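Local coordinates for protein exosome complex component Rrp41 (Archaeoglobus fulgidus, PDB 3M7N) that probably acts as a catalytic subunit of the archaeal exosome, degrading RNA from the 3' end and also able to add heteromeric RNA tails, at residues Q68-Y77 / F109-R120; M187-I198 / A218-L227. The protein carries 1 engineered substitution. One frame throughout, in Å; residues are numbered along the deposited sequence.

Interaction 1 of 2, residues Q68-Y77 / F109-R120; sequences QDPSKAIIRY and FEAVIMKELFPR
The Tyr-77 and Phe-109 rings meet obliquely, Tyr-77 CE1 lying 3.8 Å from Phe-109 CE1, while helix 136-150 packs on both. The Phe-118 ring, whose CB touches Ala-73, has Leu-117 CB over the centre of one face, 3.8 Å above its plane. At the far end the Gln-68 amide and the Arg-120 guanidinium have planes 64° apart on chains running side by side in the same direction; Gln-68 NE2 lies 3.5 Å from Arg-120 CD, against the methylenes. With alanine in place of Gln-68, these methylenes would probably lose their flank and the guanidinium would be freer to turn. Between these ends, Ile-75 CG1 is anti to the carbonyl carbon (chi1 -51°), which carries CD1 tip to tip against Ile-113 CD1 at 3.7 Å. The Ile-75 and Glu-110 side chains pass in opposite directions, Glu-110 CG 4.1 Å from Ile-75 CB. Two backbone bonds tie the segments: Arg-120 N to Asp-69 O at 2.8 Å and Ala-73 N to Lys-115 O at 3.0 Å. The Lys-115 carbonyl also accepts Phe-118 N, from the opposite face of its plane. A water donates to both Ser-71 O and Glu-116 O. Asp-69 OD1 takes bonds from Ser-71 OG and Lys-72 N, the latter closing an Asx motif, and the Lys-72 chain bends to bring NZ into a salt bridge with OD2. This is part of a beta-alpha-beta crossover in the S5-like RNase PH fold: residues 109-120 run from the end of helix 96-110 through a 3-10 turn toward strand 122-129, along the start of parallel strand 74-81 and the loop before it.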
loop_
_atom_site.group_PDB
_atom_site.type_symbol
_atom_site.label_atom_id
_atom_site.label_comp_id
_atom_site.label_asym_id
_atom_site.label_seq_id
_atom_site.Cartn_x
_atom_site.Cartn_y
_atom_site.Cartn_z
ATOM N N GLN E 68 -14.428 -0.167 8.321
ATOM C CA GLN E 68 -15.541 -0.111 9.263
ATOM C C GLN E 68 -16.784 -0.890 8.787
ATOM O O GLN E 68 -17.148 -0.836 7.616
ATOM C CB GLN E 68 -15.892 1.351 9.549
ATOM C CG GLN E 68 -17.347 1.685 9.316
ATOM C CD GLN E 68 -17.643 3.163 9.492
ATOM O OE1 GLN E 68 -16.766 3.944 9.860
ATOM N NE2 GLN E 68 -18.893 3.551 9.236
ATOM N N ASP E 69 -17.420 -1.620 9.704
ATOM C CA ASP E 69 -18.637 -2.384 9.406
ATOM C C ASP E 69 -19.842 -1.738 10.082
ATOM O O ASP E 69 -19.836 -1.489 11.287
ATOM C CB ASP E 69 -18.489 -3.839 9.859
ATOM C CG ASP E 69 -19.751 -4.673 9.629
ATOM O OD1 ASP E 69 -20.871 -4.228 9.970
ATOM O OD2 ASP E 69 -19.611 -5.803 9.121
ATOM N N PRO E 70 -20.892 -1.471 9.302
ATOM C CA PRO E 70 -21.982 -0.638 9.814
ATOM C C PRO E 70 -22.721 -1.323 10.954
ATOM O O PRO E 70 -23.014 -0.689 11.960
ATOM C CB PRO E 70 -22.899 -0.488 8.594
ATOM C CG PRO E 70 -22.642 -1.756 7.788
ATOM C CD PRO E 70 -21.173 -2.011 7.957
ATOM N N SER E 71 -22.999 -2.611 10.799
ATOM C CA SER E 71 -23.870 -3.323 11.721
ATOM C C SER E 71 -23.158 -3.888 12.947
ATOM O O SER E 71 -23.812 -4.241 13.928
ATOM C CB SER E 71 -24.586 -4.459 10.986
ATOM O OG SER E 71 -23.656 -5.452 10.598
ATOM N N LYS E 72 -21.832 -3.980 12.896
ATOM C CA LYS E 72 -21.089 -4.643 13.968
ATOM C C LYS E 72 -19.612 -4.261 13.980
ATOM O O LYS E 72 -19.089 -3.755 12.998
ATOM C CB LYS E 72 -21.203 -6.165 13.830
ATOM C CG LYS E 72 -20.416 -6.728 12.645
ATOM C CD LYS E 72 -20.375 -8.257 12.639
ATOM C CE LYS E 72 -21.261 -8.846 11.560
ATOM N NZ LYS E 72 -20.716 -8.625 10.189
ATOM N N ALA E 73 -18.940 -4.543 15.094
ATOM C CA ALA E 73 -17.507 -4.288 15.222
ATOM C C ALA E 73 -16.702 -5.275 14.396
ATOM O O ALA E 73 -17.182 -6.357 14.082
ATOM C CB ALA E 73 -17.089 -4.371 16.674
ATOM N N ILE E 74 -15.476 -4.906 14.046
ATOM C CA ILE E 74 -14.588 -5.865 13.426
ATOM C C ILE E 74 -13.563 -6.260 14.447
ATOM O O ILE E 74 -13.283 -5.498 15.365
ATOM C CB ILE E 74 -13.852 -5.302 12.206
ATOM C CG1 ILE E 74 -13.086 -4.038 12.598
ATOM C CG2 ILE E 74 -14.835 -5.035 11.078
ATOM C CD1 ILE E 74 -12.217 -3.492 11.492
ATOM N N ILE E 75 -13.009 -7.457 14.277
ATOM C CA ILE E 75 -11.993 -7.971 15.176
ATOM C C ILE E 75 -10.697 -8.182 14.424
ATOM O O ILE E 75 -10.689 -8.715 13.326
ATOM C CB ILE E 75 -12.394 -9.340 15.776
ATOM C CG1 ILE E 75 -13.795 -9.277 16.380
ATOM C CG2 ILE E 75 -11.352 -9.789 16.785
ATOM C CD1 ILE E 75 -13.909 -8.306 17.500
ATOM N N ARG E 76 -9.591 -7.777 15.028
ATOM C CA ARG E 76 -8.307 -8.035 14.421
ATOM C C ARG E 76 -7.446 -8.720 15.457
ATOM O O ARG E 76 -7.559 -8.459 16.651
ATOM C CB ARG E 76 -7.692 -6.736 13.885
ATOM C CG ARG E 76 -8.661 -6.028 12.923
ATOM C CD ARG E 76 -8.053 -4.872 12.198
ATOM N NE ARG E 76 -8.360 -3.621 12.876
ATOM C CZ ARG E 76 -7.918 -2.437 12.482
ATOM N NH1 ARG E 76 -8.252 -1.353 13.165
ATOM N NH2 ARG E 76 -7.143 -2.342 11.404
ATOM N N TYR E 77 -6.622 -9.642 15.003
ATOM C CA TYR E 77 -5.819 -10.387 15.923
ATOM C C TYR E 77 -4.539 -10.571 15.185
ATOM O O TYR E 77 -4.530 -11.004 14.044
ATOM C CB TYR E 77 -6.488 -11.736 16.239
ATOM C CG TYR E 77 -5.764 -12.623 17.218
ATOM C CD1 TYR E 77 -6.295 -12.875 18.486
ATOM C CD2 TYR E 77 -4.571 -13.239 16.877
ATOM C CE1 TYR E 77 -5.643 -13.700 19.395
ATOM C CE2 TYR E 77 -3.920 -14.061 17.768
ATOM C CZ TYR E 77 -4.469 -14.298 19.030
ATOM O OH TYR E 77 -3.821 -15.135 19.919
ATOM N N PHE E 109 -12.277 -15.760 18.140
ATOM C CA PHE E 109 -12.899 -14.715 18.947
ATOM C C PHE E 109 -14.123 -14.098 18.293
ATOM O O PHE E 109 -15.019 -13.599 18.989
ATOM C CB PHE E 109 -11.869 -13.670 19.373
ATOM C CG PHE E 109 -10.913 -14.174 20.420
ATOM C CD1 PHE E 109 -9.628 -14.555 20.080
ATOM C CD2 PHE E 109 -11.324 -14.312 21.749
ATOM C CE1 PHE E 109 -8.748 -15.041 21.057
ATOM C CE2 PHE E 109 -10.461 -14.780 22.710
ATOM C CZ PHE E 109 -9.170 -15.147 22.369
ATOM N N GLU E 110 -14.172 -14.138 16.957
ATOM C CA GLU E 110 -15.317 -13.574 16.240
ATOM C C GLU E 110 -16.535 -14.343 16.674
ATOM O O GLU E 110 -17.637 -13.814 16.749
ATOM C CB GLU E 110 -15.146 -13.681 14.722
ATOM C CG GLU E 110 -14.054 -12.780 14.174
ATOM C CD GLU E 110 -13.989 -12.777 12.656
ATOM O OE1 GLU E 110 -13.880 -13.865 12.030
ATOM O OE2 GLU E 110 -14.039 -11.673 12.087
ATOM N N ALA E 111 -16.298 -15.609 16.987
ATOM C CA ALA E 111 -17.342 -16.531 17.427
ATOM C C ALA E 111 -17.887 -16.229 18.834
ATOM O O ALA E 111 -18.847 -16.857 19.274
ATOM C CB ALA E 111 -16.801 -17.974 17.359
ATOM N N VAL E 112 -17.294 -15.263 19.531
ATOM C CA VAL E 112 -17.547 -15.116 20.952
ATOM C C VAL E 112 -17.714 -13.673 21.470
ATOM O O VAL E 112 -18.504 -13.418 22.375
ATOM C CB VAL E 112 -16.459 -15.871 21.732
ATOM C CG1 VAL E 112 -16.247 -15.272 23.089
ATOM C CG2 VAL E 112 -16.831 -17.349 21.833
ATOM N N ILE E 113 -16.964 -12.737 20.907
ATOM C CA ILE E 113 -17.134 -11.331 21.253
ATOM C C ILE E 113 -18.492 -10.845 20.771
ATOM O O ILE E 113 -18.896 -11.135 19.651
ATOM C CB ILE E 113 -16.012 -10.456 20.623
ATOM C CG1 ILE E 113 -14.683 -10.709 21.344
ATOM C CG2 ILE E 113 -16.397 -8.990 20.653
ATOM C CD1 ILE E 113 -13.441 -10.313 20.553
ATOM N N MET E 114 -19.217 -10.129 21.623
ATOM C CA MET E 114 -20.488 -9.538 21.203
ATOM C C MET E 114 -20.239 -8.283 20.351
ATOM O O MET E 114 -20.399 -7.151 20.807
ATOM C CB MET E 114 -21.379 -9.233 22.412
ATOM C CG MET E 114 -21.688 -10.457 23.266
ATOM S SD MET E 114 -22.691 -10.054 24.709
ATOM C CE MET E 114 -24.219 -9.516 23.931
ATOM N N LYS E 115 -19.842 -8.493 19.104
ATOM C CA LYS E 115 -19.443 -7.374 18.261
ATOM C C LYS E 115 -20.609 -6.467 17.843
ATOM O O LYS E 115 -20.413 -5.278 17.584
ATOM C CB LYS E 115 -18.619 -7.854 17.069
ATOM C CG LYS E 115 -19.150 -9.100 16.407
ATOM C CD LYS E 115 -18.003 -9.936 15.909
ATOM C CE LYS E 115 -18.439 -10.888 14.809
ATOM N NZ LYS E 115 -17.207 -11.410 14.132
ATOM N N GLU E 116 -21.821 -7.007 17.819
ATOM C CA GLU E 116 -22.998 -6.190 17.506
ATOM C C GLU E 116 -23.146 -4.955 18.398
ATOM O O GLU E 116 -23.883 -4.023 18.075
ATOM C CB GLU E 116 -24.277 -7.021 17.597
ATOM C CG GLU E 116 -24.434 -8.038 16.484
ATOM C CD GLU E 116 -23.476 -9.204 16.625
ATOM O OE1 GLU E 116 -23.014 -9.716 15.572
ATOM O OE2 GLU E 116 -23.187 -9.598 17.788
ATOM N N LEU E 117 -22.460 -4.958 19.530
ATOM C CA LEU E 117 -22.598 -3.872 20.490
ATOM C C LEU E 117 -21.802 -2.652 20.079
ATOM O O LEU E 117 -22.042 -1.558 20.573
ATOM C CB LEU E 117 -22.136 -4.330 21.865
ATOM C CG LEU E 117 -23.100 -5.302 22.533
ATOM C CD1 LEU E 117 -22.480 -5.854 23.798
ATOM C CD2 LEU E 117 -24.417 -4.600 22.826
ATOM N N PHE E 118 -20.844 -2.845 19.185
ATOM C CA PHE E 118 -19.961 -1.752 18.816
ATOM C C PHE E 118 -19.858 -1.583 17.300
ATOM O O PHE E 118 -18.793 -1.771 16.715
ATOM C CB PHE E 118 -18.582 -1.941 19.455
ATOM C CG PHE E 118 -18.642 -2.237 20.918
ATOM C CD1 PHE E 118 -18.341 -3.499 21.395
ATOM C CD2 PHE E 118 -19.044 -1.264 21.817
ATOM C CE1 PHE E 118 -18.417 -3.780 22.746
ATOM C CE2 PHE E 118 -19.119 -1.542 23.167
ATOM C CZ PHE E 118 -18.801 -2.803 23.629
ATOM N N PRO E 119 -20.980 -1.217 16.665
ATOM C CA PRO E 119 -20.984 -0.942 15.227
ATOM C C PRO E 119 -19.890 0.053 14.879
ATOM O O PRO E 119 -19.517 0.900 15.710
ATOM C CB PRO E 119 -22.347 -0.291 14.996
ATOM C CG PRO E 119 -23.191 -0.751 16.122
ATOM C CD PRO E 119 -22.284 -0.944 17.294
ATOM N N ARG E 120 -19.369 -0.071 13.664
ATOM C CA ARG E 120 -18.391 0.877 13.148
ATOM C C ARG E 120 -17.230 1.042 14.103
ATOM O O ARG E 120 -16.638 2.114 14.166
ATOM C CB ARG E 120 -19.031 2.251 12.901
ATOM C CG ARG E 120 -20.331 2.214 12.110
ATOM C CD ARG E 120 -20.967 3.598 12.023
ATOM N NE ARG E 120 -21.069 4.237 13.337
ATOM C CZ ARG E 120 -22.123 4.136 14.148
ATOM N NH1 ARG E 120 -22.125 4.750 15.326
ATOM N NH2 ARG E 120 -23.181 3.418 13.783
HETATM O O HOH W 1 -25.459 -3.532 16.042
#

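Interaction 2 of 2, residues M187-I198 / A218-L227; sequences MPFAFLIRNGKI and AIELAKKGAL
Lys-223, whose methylenes lie against Phe-191 and Ile-198, ends in an ammonium that forms a salt bridge to Glu-220, one turn earlier in the helix, with NZ 3.0 Å from OE1, on the syn side but 27° out of the carboxylate plane, and a weaker bond to OE2. Its bend at chi3 (-69°) turns the charge away from the strand, while the Lys-223 and Phe-191 side chains cross at about a right angle, Lys-223 CG 3.7 Å from Phe-191 CZ. Ala-226 CB packs on the same ring, 3.5 Å from Phe-191 CD1. On Phe-189 the approach is over a face: Ala-222 CB sits 3.9 Å from the ring centroid, a CH-pi contact, and Ile-219 CG1 comes to CE2. Past the type I' turn of residues 194-197, Ile-198 CD1 reaches Ala-226 CB at 3.9 Å, and Leu-227 CD2 lies against Gly-196 O. The helix crosses strand 187-194 at -57°, the two axes 9.3 Å apart, with Ala-218, Ala-222 and Ala-226 directed at the sheet. No hydrogen bond spans the contact, so this part of helix 212-248 packs on the sheet through apolar contacts, the alanines facing the phenylalanines, with the Lys-223 charge turned away from the strand.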
loop_
_atom_site.group_PDB
_atom_site.type_symbol
_atom_site.label_atom_id
_atom_site.label_comp_id
_atom_site.label_asym_id
_atom_site.label_seq_id
_atom_site.Cartn_x
_atom_site.Cartn_y
_atom_site.Cartn_z
ATOM N N MET E 187 -2.237 -31.302 17.659
ATOM C CA MET E 187 -3.620 -30.909 17.461
ATOM C C MET E 187 -4.114 -29.866 18.467
ATOM O O MET E 187 -4.698 -30.199 19.503
ATOM C CB MET E 187 -4.499 -32.151 17.477
ATOM C CG MET E 187 -5.955 -31.895 17.146
ATOM S SD MET E 187 -6.874 -33.445 17.086
ATOM C CE MET E 187 -8.529 -32.818 16.804
ATOM N N PRO E 188 -3.881 -28.583 18.151
ATOM C CA PRO E 188 -4.357 -27.477 18.987
ATOM C C PRO E 188 -5.877 -27.374 18.985
ATOM O O PRO E 188 -6.486 -27.553 17.939
ATOM C CB PRO E 188 -3.734 -26.234 18.322
ATOM C CG PRO E 188 -3.314 -26.676 16.952
ATOM C CD PRO E 188 -2.961 -28.125 17.098
ATOM N N PHE E 189 -6.468 -27.103 20.149
ATOM C CA PHE E 189 -7.903 -26.816 20.274
ATOM C C PHE E 189 -8.070 -25.498 21.003
ATOM O O PHE E 189 -7.165 -25.044 21.701
ATOM C CB PHE E 189 -8.630 -27.849 21.163
ATOM C CG PHE E 189 -8.538 -29.259 20.688
ATOM C CD1 PHE E 189 -7.392 -30.011 20.913
ATOM C CD2 PHE E 189 -9.618 -29.858 20.054
ATOM C CE1 PHE E 189 -7.325 -31.321 20.494
ATOM C CE2 PHE E 189 -9.550 -31.176 19.631
ATOM C CZ PHE E 189 -8.403 -31.904 19.857
ATOM N N ALA E 190 -9.254 -24.911 20.882
ATOM C CA ALA E 190 -9.690 -23.907 21.840
ATOM C C ALA E 190 -11.185 -24.076 21.963
ATOM O O ALA E 190 -11.856 -24.403 20.982
ATOM C CB ALA E 190 -9.344 -22.515 21.383
ATOM N N PHE E 191 -11.702 -23.857 23.166
ATOM C CA PHE E 191 -13.111 -24.075 23.432
ATOM C C PHE E 191 -13.729 -22.815 24.003
ATOM O O PHE E 191 -13.045 -21.999 24.622
ATOM C CB PHE E 191 -13.314 -25.210 24.460
ATOM C CG PHE E 191 -12.603 -26.493 24.119
ATOM C CD1 PHE E 191 -11.351 -26.762 24.645
ATOM C CD2 PHE E 191 -13.197 -27.441 23.295
ATOM C CE1 PHE E 191 -10.689 -27.946 24.339
ATOM C CE2 PHE E 191 -12.547 -28.625 22.993
ATOM C CZ PHE E 191 -11.298 -28.886 23.519
ATOM N N LEU E 192 -15.029 -22.676 23.797
ATOM C CA LEU E 192 -15.830 -21.758 24.577
ATOM C C LEU E 192 -16.216 -22.439 25.904
ATOM O O LEU E 192 -16.817 -23.519 25.889
ATOM C CB LEU E 192 -17.099 -21.399 23.804
ATOM C CG LEU E 192 -18.082 -20.565 24.616
ATOM C CD1 LEU E 192 -17.524 -19.151 24.842
ATOM C CD2 LEU E 192 -19.448 -20.528 23.940
ATOM N N ILE E 193 -15.834 -21.830 27.031
ATOM C CA ILE E 193 -16.324 -22.226 28.346
ATOM C C ILE E 193 -17.508 -21.348 28.732
ATOM O O ILE E 193 -17.408 -20.118 28.723
ATOM C CB ILE E 193 -15.279 -22.041 29.460
ATOM C CG1 ILE E 193 -13.893 -22.495 29.012
ATOM C CG2 ILE E 193 -15.714 -22.781 30.722
ATOM C CD1 ILE E 193 -13.775 -23.974 28.762
ATOM N N ARG E 194 -18.623 -21.977 29.079
ATOM C CA ARG E 194 -19.825 -21.263 29.481
ATOM C C ARG E 194 -20.447 -22.066 30.608
ATOM O O ARG E 194 -20.450 -23.295 30.568
ATOM C CB ARG E 194 -20.811 -21.152 28.319
ATOM C CG ARG E 194 -21.500 -19.811 28.216
ATOM C CD ARG E 194 -22.962 -19.951 27.894
ATOM N NE ARG E 194 -23.223 -20.488 26.565
ATOM C CZ ARG E 194 -23.612 -19.756 25.520
ATOM N NH1 ARG E 194 -23.839 -20.330 24.344
ATOM N NH2 ARG E 194 -23.777 -18.448 25.642
ATOM N N ASN E 195 -20.955 -21.382 31.624
ATOM C CA ASN E 195 -21.510 -22.070 32.774
ATOM C C ASN E 195 -20.469 -23.032 33.367
ATOM O O ASN E 195 -20.781 -24.170 33.726
ATOM C CB ASN E 195 -22.786 -22.810 32.347
ATOM C CG ASN E 195 -23.401 -23.625 33.467
ATOM O OD1 ASN E 195 -23.535 -23.158 34.603
ATOM N ND2 ASN E 195 -23.785 -24.851 33.149
ATOM N N GLY E 196 -19.223 -22.575 33.440
ATOM C CA GLY E 196 -18.150 -23.369 34.020
ATOM C C GLY E 196 -17.695 -24.592 33.243
ATOM O O GLY E 196 -16.915 -25.392 33.760
ATOM N N LYS E 197 -18.159 -24.756 32.005
ATOM C CA LYS E 197 -17.806 -25.962 31.250
ATOM C C LYS E 197 -17.619 -25.796 29.726
ATOM O O LYS E 197 -17.995 -24.781 29.121
ATOM C CB LYS E 197 -18.829 -27.055 31.536
ATOM C CG LYS E 197 -20.215 -26.733 31.014
ATOM C CD LYS E 197 -21.260 -27.606 31.703
ATOM C CE LYS E 197 -22.664 -27.312 31.181
ATOM N NZ LYS E 197 -23.718 -28.031 31.963
ATOM N N ILE E 198 -17.030 -26.819 29.112
ATOM C CA ILE E 198 -16.778 -26.821 27.679
ATOM C C ILE E 198 -18.095 -26.801 26.930
ATOM O O ILE E 198 -18.879 -27.721 27.046
ATOM C CB ILE E 198 -16.014 -28.070 27.273
ATOM C CG1 ILE E 198 -14.780 -28.249 28.154
ATOM C CG2 ILE E 198 -15.625 -28.007 25.815
ATOM C CD1 ILE E 198 -13.664 -27.287 27.848
ATOM N N ALA E 218 -8.389 -37.686 21.763
ATOM C CA ALA E 218 -7.653 -36.424 21.879
ATOM C C ALA E 218 -8.586 -35.301 22.323
ATOM O O ALA E 218 -8.232 -34.495 23.190
ATOM C CB ALA E 218 -6.968 -36.069 20.565
ATOM N N ILE E 219 -9.786 -35.269 21.751
ATOM C CA ILE E 219 -10.786 -34.295 22.166
ATOM C C ILE E 219 -11.095 -34.419 23.656
ATOM O O ILE E 219 -11.218 -33.410 24.352
ATOM C CB ILE E 219 -12.107 -34.427 21.390
ATOM C CG1 ILE E 219 -11.884 -34.249 19.898
ATOM C CG2 ILE E 219 -13.101 -33.362 21.845
ATOM C CD1 ILE E 219 -13.188 -34.198 19.124
ATOM N N GLU E 220 -11.226 -35.650 24.149
ATOM C CA GLU E 220 -11.502 -35.829 25.577
ATOM C C GLU E 220 -10.352 -35.299 26.422
ATOM O O GLU E 220 -10.577 -34.584 27.393
ATOM C CB GLU E 220 -11.812 -37.297 25.935
ATOM C CG GLU E 220 -13.111 -37.806 25.323
ATOM C CD GLU E 220 -14.283 -36.906 25.639
ATOM O OE1 GLU E 220 -14.939 -36.396 24.686
ATOM O OE2 GLU E 220 -14.543 -36.703 26.851
ATOM N N LEU E 221 -9.128 -35.647 26.040
ATOM C CA LEU E 221 -7.942 -35.207 26.759
ATOM C C LEU E 221 -7.875 -33.687 26.802
ATOM O O LEU E 221 -7.681 -33.087 27.862
ATOM C CB LEU E 221 -6.702 -35.720 26.060
ATOM C CG LEU E 221 -5.642 -36.435 26.877
ATOM C CD1 LEU E 221 -4.315 -36.271 26.174
ATOM C CD2 LEU E 221 -5.580 -35.906 28.305
ATOM N N ALA E 222 -8.056 -33.060 25.644
ATOM C CA ALA E 222 -7.947 -31.609 25.557
ATOM C C ALA E 222 -8.994 -30.904 26.420
ATOM O O ALA E 222 -8.674 -29.933 27.104
ATOM C CB ALA E 222 -8.035 -31.139 24.103
ATOM N N LYS E 223 -10.238 -31.373 26.385
ATOM C CA LYS E 223 -11.272 -30.771 27.232
ATOM C C LYS E 223 -10.864 -30.767 28.716
ATOM O O LYS E 223 -10.980 -29.760 29.428
ATOM C CB LYS E 223 -12.600 -31.486 27.041
ATOM C CG LYS E 223 -13.175 -31.306 25.658
ATOM C CD LYS E 223 -14.610 -31.805 25.621
ATOM C CE LYS E 223 -14.644 -33.321 25.770
ATOM N NZ LYS E 223 -16.025 -33.849 25.863
ATOM N N LYS E 224 -10.345 -31.898 29.165
ATOM C CA LYS E 224 -9.855 -32.008 30.530
ATOM C C LYS E 224 -8.797 -30.933 30.833
ATOM O O LYS E 224 -8.958 -30.129 31.748
ATOM C CB LYS E 224 -9.306 -33.418 30.781
ATOM C CG LYS E 224 -8.577 -33.563 32.092
ATOM C CD LYS E 224 -8.268 -35.022 32.389
ATOM C CE LYS E 224 -7.428 -35.183 33.661
ATOM N NZ LYS E 224 -6.756 -36.526 33.654
ATOM N N GLY E 225 -7.712 -30.926 30.069
ATOM C CA GLY E 225 -6.702 -29.899 30.227
ATOM C C GLY E 225 -7.299 -28.499 30.127
ATOM O O GLY E 225 -6.951 -27.611 30.902
ATOM N N ALA E 226 -8.213 -28.304 29.178
ATOM C CA ALA E 226 -8.844 -26.994 28.994
ATOM C C ALA E 226 -9.535 -26.522 30.270
ATOM O O ALA E 226 -9.429 -25.350 30.641
ATOM C CB ALA E 226 -9.820 -26.999 27.808
ATOM N N LEU E 227 -10.236 -27.428 30.947
ATOM C CA LEU E 227 -10.881 -27.071 32.211
ATOM C C LEU E 227 -9.872 -26.688 33.285
ATOM O O LEU E 227 -10.144 -25.818 34.100
ATOM C CB LEU E 227 -11.806 -28.177 32.710
ATOM C CG LEU E 227 -13.135 -28.148 31.960
ATOM C CD1 LEU E 227 -13.953 -29.408 32.226
ATOM C CD2 LEU E 227 -13.926 -26.876 32.282
#

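Both contacts are partly buried, but they hold different elements. Interaction 1, its centre about 20 Å from the centre of the chain, is the more peripheral; it joins a loop and the start of a strand that is outermost within this chain to the segment that ends and follows a helix, and backbone bonds, a water and ion pairs within the segments supplement its apolar end. Interaction 2 seats a helix on an antiparallel sheet, with no hydrogen bond between the segments and most of its touching residues buried. The two contacts touch where Val-112 CG2 meets Leu-192 CD1 at 3.6 Å. Leu-232 of the neighbouring exonuclease 2 subunit packs on both these residues, so the junction also belongs to the subunit interface.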